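Long-range contacts in Chymotrypsin/elastase isoinhibitor 1 (Ascaris suum, PDB 1EAI), which inhibits host serine proteinases of the chymotrypsin and elastase type and so defends the parasitic worm that secretes it: residues 15-20 with 32-37; 6-11 with 54-59. All blocks are in the same frame, centred on the assembly; numbering follows the deposited sequence.

Contact 1 of 2, residues 15-20 with 32-37; sequences TGCEMK and MCRRPS
Thr15 and Arg34 meet across this contact with the first torsion of each placing one branch. At Thr15, chi1 of -77° puts OG1 beside the backbone N, toward Arg35 O, while CG2 stands anti to that N and reaches Arg34 CB at 3.7 Å. At Arg34, chi1 of -68° sets CG beside its own backbone N; the two side chains cross at about a right angle. Between the backbones lies a single antiparallel bridge, a hydrogen-bonded pair: Arg34 N donates to Thr15 O at 3.2 Å and a nearly straight 167°, whereas the return bond from Thr15 N to Arg34 O is weak.

Thr15 OG1 extends the link by donating to Arg35 O at 2.8 Å, approaching from above that carbonyl's plane. Ser37 OG lies 3.2 Å from Thr15 OG1, and a water 2.8 Å from Ser37 OG makes a weak bond to Glu18 OE2.

The Arg34 chain, bent at chi2, passes Gly16, whose O lies 3.4 Å from Arg34 CD. Farther out, Cys17 SG sits over the centre of one guanidinium face, while Thr15 O lies at the group's edge, in its plane. That sulfur is disulfide-bonded to Cys29, and Cys33 is joined to Cys14, so both segments are covalently tied within the TIL domain.

Met32 belongs to the reactive bond Leu31-Met32. Arg34 NH2 also makes a weak bond to Pro30 O on the other side of that bond. Backbone pairing, hydroxyl bonding and sulfur packing probably help to hold the chain just after the reactive bond, as expected of an inhibitory loop kept in a fixed shape.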
ATOM      1  N   THR C  15       4.304 -10.657  -7.096  1.00 26.72           N
ATOM      2  CA  THR C  15       3.948  -9.704  -8.141  1.00 24.98           C
ATOM      3  C   THR C  15       5.135  -8.821  -8.663  1.00 27.41           C
ATOM      4  O   THR C  15       5.989  -8.441  -7.881  1.00 26.98           O
ATOM      5  CB  THR C  15       2.821  -8.926  -7.399  1.00 26.73           C
ATOM      6  OG1 THR C  15       1.626  -9.724  -7.389  1.00 28.60           O
ATOM      7  CG2 THR C  15       2.454  -7.604  -8.060  1.00 23.84           C
ATOM      8  N   GLY C  16       5.191  -8.331  -9.952  1.00 25.63           N
ATOM      9  CA  GLY C  16       6.260  -7.446 -10.458  1.00 23.90           C
ATOM     10  C   GLY C  16       5.711  -6.141 -11.019  1.00 26.93           C
ATOM     11  O   GLY C  16       4.917  -5.564 -10.352  1.00 27.97           O
ATOM     12  N   CYS C  17       6.154  -5.595 -12.181  1.00 28.49           N
ATOM     13  CA  CYS C  17       5.555  -4.355 -12.672  1.00 24.91           C
ATOM     14  C   CYS C  17       4.728  -4.584 -13.924  1.00 27.01           C
ATOM     15  O   CYS C  17       4.985  -5.508 -14.656  1.00 32.68           O
ATOM     16  CB  CYS C  17       6.589  -3.231 -12.923  1.00 24.80           C
ATOM     17  SG  CYS C  17       7.794  -3.002 -11.579  1.00 26.73           S
ATOM     18  N   GLU C  18       3.706  -3.768 -14.101  1.00 27.17           N
ATOM     19  CA  GLU C  18       2.712  -3.676 -15.156  1.00 27.18           C
ATOM     20  C   GLU C  18       2.962  -2.462 -16.083  1.00 29.63           C
ATOM     21  O   GLU C  18       3.528  -1.423 -15.657  1.00 23.96           O
ATOM     22  CB  GLU C  18       1.275  -3.610 -14.551  1.00 23.52           C
ATOM     23  CG  GLU C  18       0.728  -4.825 -13.748  1.00 21.93           C
ATOM     24  CD  GLU C  18      -0.789  -4.785 -13.544  1.00 26.53           C
ATOM     25  OE1 GLU C  18      -1.434  -3.759 -13.508  1.00 32.14           O
ATOM     26  OE2 GLU C  18      -1.424  -5.926 -13.382  1.00 23.21           O
ATOM     27  N   MET C  19       2.530  -2.492 -17.400  1.00 32.07           N
ATOM     28  CA  MET C  19       2.780  -1.366 -18.328  1.00 27.02           C
ATOM     29  C   MET C  19       1.496  -0.929 -19.065  1.00 27.08           C
ATOM     30  O   MET C  19       0.689  -1.821 -19.422  1.00 23.00           O
ATOM     31  CB  MET C  19       3.755  -1.804 -19.427  1.00 26.20           C
ATOM     32  CG  MET C  19       5.202  -2.066 -18.978  1.00 27.51           C
ATOM     33  SD  MET C  19       6.320  -2.757 -20.261  1.00 32.34           S
ATOM     34  CE  MET C  19       6.489  -1.283 -21.313  1.00 31.27           C
ATOM     35  N   LYS C  20       1.229   0.390 -19.225  1.00 26.50           N
ATOM     36  CA  LYS C  20       0.031   0.757 -20.005  1.00 28.33           C
ATOM     37  C   LYS C  20       0.411   0.774 -21.504  1.00 30.69           C
ATOM     38  O   LYS C  20       1.601   0.800 -21.868  1.00 27.59           O
ATOM     39  CB  LYS C  20      -0.305   2.214 -19.871  1.00 34.97           C
ATOM     40  CG  LYS C  20      -0.749   2.722 -18.537  1.00 42.66           C
ATOM     41  CD  LYS C  20      -2.237   2.606 -18.335  1.00 51.46           C
ATOM     42  CE  LYS C  20      -2.744   3.340 -17.087  1.00 59.23           C
ATOM     43  NZ  LYS C  20      -4.160   3.019 -16.652  1.00 63.12           N
ATOM     44  N   MET C  32      12.306  -6.398  -6.011  1.00 27.01           N
ATOM     45  CA  MET C  32      11.605  -6.980  -4.882  1.00 27.02           C
ATOM     46  C   MET C  32      10.151  -7.450  -5.132  1.00 27.96           C
ATOM     47  O   MET C  32       9.342  -6.652  -5.589  1.00 29.60           O
ATOM     48  CB  MET C  32      11.590  -5.879  -3.789  1.00 29.64           C
ATOM     49  CG  MET C  32      10.924  -6.359  -2.491  1.00 33.86           C
ATOM     50  SD  MET C  32      11.027  -5.251  -1.042  1.00 40.30           S
ATOM     51  CE  MET C  32      10.418  -3.664  -1.631  1.00 36.42           C
ATOM     52  N   CYS C  33       9.684  -8.652  -4.672  1.00 25.64           N
ATOM     53  CA  CYS C  33       8.252  -8.990  -4.790  1.00 25.08           C
ATOM     54  C   CYS C  33       7.302  -8.015  -4.126  1.00 27.48           C
ATOM     55  O   CYS C  33       7.543  -7.568  -3.007  1.00 29.69           O
ATOM     56  CB  CYS C  33       7.936 -10.279  -4.109  1.00 25.98           C
ATOM     57  SG  CYS C  33       8.926 -11.632  -4.800  1.00 29.90           S
ATOM     58  N   ARG C  34       6.190  -7.734  -4.812  1.00 28.78           N
ATOM     59  CA  ARG C  34       5.036  -6.970  -4.387  1.00 29.11           C
ATOM     60  C   ARG C  34       3.954  -7.966  -3.920  1.00 30.14           C
ATOM     61  O   ARG C  34       4.065  -9.221  -4.088  1.00 29.87           O
ATOM     62  CB  ARG C  34       4.584  -6.062  -5.499  1.00 34.69           C
ATOM     63  CG  ARG C  34       5.599  -4.971  -5.765  1.00 44.63           C
ATOM     64  CD  ARG C  34       5.693  -4.513  -7.242  1.00 55.44           C
ATOM     65  NE  ARG C  34       6.875  -3.658  -7.538  1.00 64.67           N
ATOM     66  CZ  ARG C  34       8.117  -4.065  -7.994  1.00 69.47           C
ATOM     67  NH1 ARG C  34       8.463  -5.362  -8.305  1.00 68.30           N
ATOM     68  NH2 ARG C  34       9.046  -3.089  -8.117  1.00 70.75           N
ATOM     69  N   ARG C  35       2.906  -7.414  -3.319  1.00 33.78           N
ATOM     70  CA  ARG C  35       1.781  -8.181  -2.758  1.00 39.98           C
ATOM     71  C   ARG C  35       1.080  -9.010  -3.799  1.00 32.79           C
ATOM     72  O   ARG C  35       0.925  -8.576  -4.914  1.00 33.42           O
ATOM     73  CB  ARG C  35       0.723  -7.221  -2.257  1.00 51.57           C
ATOM     74  CG  ARG C  35       1.242  -6.102  -1.373  1.00 66.50           C
ATOM     75  CD  ARG C  35       1.764  -6.597   0.002  1.00 80.62           C
ATOM     76  NE  ARG C  35       1.941  -5.547   1.056  1.00 91.07           N
ATOM     77  CZ  ARG C  35       1.243  -5.356   2.218  1.00 97.15           C
ATOM     78  NH1 ARG C  35       0.221  -6.133   2.632  1.00 98.36           N
ATOM     79  NH2 ARG C  35       1.579  -4.319   3.014  1.00 99.40           N
ATOM     80  N   PRO C  36       0.533 -10.137  -3.398  1.00 29.80           N
ATOM     81  CA  PRO C  36      -0.159 -11.080  -4.280  1.00 28.50           C
ATOM     82  C   PRO C  36      -1.304 -10.488  -4.988  1.00 26.04           C
ATOM     83  O   PRO C  36      -1.902  -9.616  -4.378  1.00 27.97           O
ATOM     84  CB  PRO C  36      -0.596 -12.242  -3.432  1.00 32.66           C
ATOM     85  CG  PRO C  36       0.408 -12.207  -2.280  1.00 33.53           C
ATOM     86  CD  PRO C  36       0.836 -10.746  -2.091  1.00 31.01           C
ATOM     87  N   SER C  37      -1.546 -10.901  -6.267  1.00 21.24           N
ATOM     88  CA  SER C  37      -2.556 -10.276  -7.049  1.00 20.80           C
ATOM     89  C   SER C  37      -2.919 -11.002  -8.377  1.00 30.83           C
ATOM     90  O   SER C  37      -2.365 -12.061  -8.698  1.00 36.91           O
ATOM     91  CB  SER C  37      -2.084  -8.845  -7.228  1.00 18.94           C
ATOM     92  OG  SER C  37      -1.203  -8.687  -8.314  1.00 17.80           O
TER
HETATM   93  O   HOH W   1      -1.704  -6.551 -10.044  1.00 34.14           O

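Contact 2 of 2, residues 6-11 with 54-59; sequences GPNEVW and CIPASQ
Cys54, at the start of strand 54-56, makes most of the contact with the turn Gly6-Glu9 of residues 6-11, and Asn8 is its main partner. Water links the backbones at this first residue: Cys54 N donates to a water at 3.2 Å, and the same water bonds weakly to Pro7 O. Cys54 CB lies 3.6 Å from that Pro7 O. Cys54 SG, anti to the backbone N, comes within 3.5 Å of Asn8 O and 4.0 Å of Asn8 CB.

Cys54 O receives the one direct hydrogen bond between the segments. Asn8 ND2 donates to it at 2.9 Å with an N-H...O angle of 157°. The acceptor lies almost in the plane of the Asn8 amide, yet the nitrogen stands above the plane of the Cys54 carbonyl, 41° out of it. The two flat groups are therefore not coplanar.

At Ile55 the side chain points away from the turn, and the approach is through its CA, 4.1 Å from Asn8 ND2. Pro56 adds a peripheral touch through CD. Beyond it, residues 57-58 form a 3-10 segment, and Gln59 N bonds back to Pro56 O.

Facing this strand is a type II turn from Gly6 to Glu9, in which Asn8 takes the third position with positive phi (69°). Glu9 OE1 accepts from Gly6 N, which lies above the carboxylate plane, tying the turn's first and last residues together; OE2 forms a salt bridge with Arg48.

Strand 54-56 pairs antiparallel with strand 46-48. Residues 6-11 run into strand 10-12 while Asn8 packs on Cys54 and Met46, so the turn lies between the two small sheets. Separately, the Cys54-Cys40 disulfide ties strand 54-56 to the end of strand 37-39, the partner of strand 10-12; no alpha helix takes part.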
ATOM      1  N   GLY C   6      -9.943 -11.547 -13.877  1.00 25.72           N
ATOM      2  CA  GLY C   6     -10.705 -11.369 -15.147  1.00 23.34           C
ATOM      3  C   GLY C   6      -9.837 -11.843 -16.355  1.00 24.16           C
ATOM      4  O   GLY C   6      -8.731 -12.383 -16.163  1.00 25.20           O
ATOM      5  N   PRO C   7     -10.242 -11.563 -17.598  1.00 22.36           N
ATOM      6  CA  PRO C   7      -9.480 -11.939 -18.792  1.00 22.00           C
ATOM      7  C   PRO C   7      -8.052 -11.472 -18.905  1.00 24.91           C
ATOM      8  O   PRO C   7      -7.766 -10.335 -18.629  1.00 28.56           O
ATOM      9  CB  PRO C   7     -10.235 -11.336 -19.985  1.00 18.80           C
ATOM     10  CG  PRO C   7     -11.567 -10.802 -19.541  1.00 15.25           C
ATOM     11  CD  PRO C   7     -11.539 -10.860 -18.036  1.00 16.92           C
ATOM     12  N   ASN C   8      -7.188 -12.473 -19.242  1.00 27.01           N
ATOM     13  CA  ASN C   8      -5.766 -12.426 -19.462  1.00 23.10           C
ATOM     14  C   ASN C   8      -4.903 -12.169 -18.211  1.00 26.25           C
ATOM     15  O   ASN C   8      -3.680 -11.822 -18.243  1.00 30.09           O
ATOM     16  CB  ASN C   8      -5.415 -11.514 -20.630  1.00 26.05           C
ATOM     17  CG  ASN C   8      -6.186 -11.614 -21.934  1.00 27.37           C
ATOM     18  OD1 ASN C   8      -6.180 -12.649 -22.572  1.00 30.63           O
ATOM     19  ND2 ASN C   8      -6.825 -10.533 -22.368  1.00 28.43           N
ATOM     20  N   GLU C   9      -5.537 -12.247 -17.063  1.00 24.47           N
ATOM     21  CA  GLU C   9      -4.927 -12.044 -15.768  1.00 25.88           C
ATOM     22  C   GLU C   9      -4.480 -13.382 -15.106  1.00 27.13           C
ATOM     23  O   GLU C   9      -5.206 -14.436 -15.103  1.00 24.99           O
ATOM     24  CB  GLU C   9      -5.988 -11.390 -14.865  1.00 28.61           C
ATOM     25  CG  GLU C   9      -6.217  -9.892 -15.145  1.00 26.35           C
ATOM     26  CD  GLU C   9      -7.015  -9.266 -14.029  1.00 27.32           C
ATOM     27  OE1 GLU C   9      -7.817  -9.833 -13.222  1.00 26.93           O
ATOM     28  OE2 GLU C   9      -6.868  -7.981 -14.109  1.00 27.96           O
ATOM     29  N   VAL C  10      -3.318 -13.355 -14.452  1.00 23.50           N
ATOM     30  CA  VAL C  10      -2.931 -14.607 -13.842  1.00 24.06           C
ATOM     31  C   VAL C  10      -2.547 -14.391 -12.347  1.00 29.41           C
ATOM     32  O   VAL C  10      -1.825 -13.438 -12.049  1.00 33.32           O
ATOM     33  CB  VAL C  10      -1.779 -15.225 -14.662  1.00 22.01           C
ATOM     34  CG1 VAL C  10      -1.054 -16.245 -13.821  1.00 19.54           C
ATOM     35  CG2 VAL C  10      -2.057 -15.803 -16.073  1.00 13.35           C
ATOM     36  N   TRP C  11      -3.111 -15.189 -11.396  1.00 27.58           N
ATOM     37  CA  TRP C  11      -2.842 -15.095  -9.941  1.00 22.31           C
ATOM     38  C   TRP C  11      -1.399 -15.360  -9.481  1.00 23.57           C
ATOM     39  O   TRP C  11      -0.863 -16.422  -9.652  1.00 23.91           O
ATOM     40  CB  TRP C  11      -3.937 -15.848  -9.088  1.00 20.22           C
ATOM     41  CG  TRP C  11      -3.711 -15.798  -7.576  1.00 22.21           C
ATOM     42  CD1 TRP C  11      -2.866 -16.583  -6.791  1.00 22.27           C
ATOM     43  CD2 TRP C  11      -4.118 -14.726  -6.698  1.00 18.93           C
ATOM     44  NE1 TRP C  11      -2.758 -16.045  -5.479  1.00 24.77           N
ATOM     45  CE2 TRP C  11      -3.566 -14.951  -5.401  1.00 19.19           C
ATOM     46  CE3 TRP C  11      -4.882 -13.623  -6.920  1.00 19.13           C
ATOM     47  CZ2 TRP C  11      -3.842 -14.160  -4.307  1.00 21.21           C
ATOM     48  CZ3 TRP C  11      -5.160 -12.804  -5.818  1.00 17.96           C
ATOM     49  CH2 TRP C  11      -4.678 -13.081  -4.524  1.00 21.20           C
ATOM     50  N   CYS C  54      -7.055  -5.743 -19.277  1.00 24.83           N
ATOM     51  CA  CYS C  54      -5.856  -6.439 -19.765  1.00 27.18           C
ATOM     52  C   CYS C  54      -6.050  -6.947 -21.206  1.00 27.80           C
ATOM     53  O   CYS C  54      -6.907  -7.801 -21.467  1.00 27.73           O
ATOM     54  CB  CYS C  54      -5.429  -7.608 -18.781  1.00 23.71           C
ATOM     55  SG  CYS C  54      -3.755  -8.353 -18.913  1.00 26.65           S
ATOM     56  N   ILE C  55      -5.131  -6.536 -22.114  1.00 27.18           N
ATOM     57  CA  ILE C  55      -5.195  -6.951 -23.512  1.00 26.06           C
ATOM     58  C   ILE C  55      -3.815  -7.183 -24.088  1.00 27.66           C
ATOM     59  O   ILE C  55      -2.843  -6.598 -23.622  1.00 29.08           O
ATOM     60  CB  ILE C  55      -5.747  -5.759 -24.332  1.00 24.20           C
ATOM     61  CG1 ILE C  55      -4.776  -4.559 -24.139  1.00 21.21           C
ATOM     62  CG2 ILE C  55      -7.167  -5.300 -23.930  1.00 20.53           C
ATOM     63  CD1 ILE C  55      -5.065  -3.562 -25.274  1.00 19.80           C
ATOM     64  N   PRO C  56      -3.757  -7.926 -25.199  1.00 30.65           N
ATOM     65  CA  PRO C  56      -2.485  -8.154 -25.886  1.00 28.31           C
ATOM     66  C   PRO C  56      -1.922  -6.875 -26.444  1.00 27.94           C
ATOM     67  O   PRO C  56      -2.687  -6.038 -26.931  1.00 27.46           O
ATOM     68  CB  PRO C  56      -2.773  -9.068 -27.049  1.00 24.54           C
ATOM     69  CG  PRO C  56      -4.144  -9.668 -26.787  1.00 26.20           C
ATOM     70  CD  PRO C  56      -4.862  -8.709 -25.839  1.00 27.79           C
ATOM     71  N   ALA C  57      -0.587  -6.737 -26.366  1.00 23.74           N
ATOM     72  CA  ALA C  57       0.073  -5.543 -26.862  1.00 30.20           C
ATOM     73  C   ALA C  57      -0.259  -5.156 -28.339  1.00 35.87           C
ATOM     74  O   ALA C  57      -0.271  -3.962 -28.723  1.00 34.45           O
ATOM     75  CB  ALA C  57       1.582  -5.648 -26.644  1.00 29.99           C
ATOM     76  N   SER C  58      -0.563  -6.182 -29.159  1.00 36.39           N
ATOM     77  CA  SER C  58      -0.913  -6.000 -30.539  1.00 37.64           C
ATOM     78  C   SER C  58      -2.213  -5.228 -30.729  1.00 39.29           C
ATOM     79  O   SER C  58      -2.622  -4.889 -31.834  1.00 38.40           O
ATOM     80  CB  SER C  58      -0.939  -7.337 -31.215  1.00 36.53           C
ATOM     81  OG  SER C  58      -2.144  -7.931 -30.840  1.00 38.83           O
ATOM     82  N   GLN C  59      -2.927  -4.898 -29.653  1.00 39.46           N
ATOM     83  CA  GLN C  59      -4.134  -4.085 -29.826  1.00 36.76           C
ATOM     84  C   GLN C  59      -3.993  -2.713 -29.263  1.00 34.21           C
ATOM     85  O   GLN C  59      -4.933  -1.941 -29.063  1.00 36.52           O
ATOM     86  CB  GLN C  59      -5.369  -4.816 -29.413  1.00 41.45           C
ATOM     87  CG  GLN C  59      -4.927  -6.131 -30.022  1.00 50.06           C
ATOM     88  CD  GLN C  59      -5.963  -7.205 -30.099  1.00 60.73           C
ATOM     89  OE1 GLN C  59      -6.854  -7.271 -29.190  1.00 63.69           O
ATOM     90  NE2 GLN C  59      -5.745  -8.121 -31.114  1.00 63.49           N
TER
HETATM   91  O   HOH W   2      -9.441  -7.394 -17.979  1.00 48.31           O

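Overall arrangement
Contact 1 (15-20 with 32-37) is nested along the chain inside the loop closed by contact 2 (6-11 with 54-59), and both belong to the single TIL domain. Their centres are 14 Å apart on opposite sides of the chain's centre. Strands 10-12 and 37-39, paired antiparallel, join them: Trp11 of contact 2 packs on Pro36 and Ser37 of contact 1, with Trp11 CE3 3.5 Å from Ser37 O. Arg48 of strand 46-48 adds a polar connection, forming salt bridges with Glu9 and Glu18. Contact 1 adjoins the reactive bond, whereas contact 2 joins chain regions far apart in sequence, in a domain with no alpha helix.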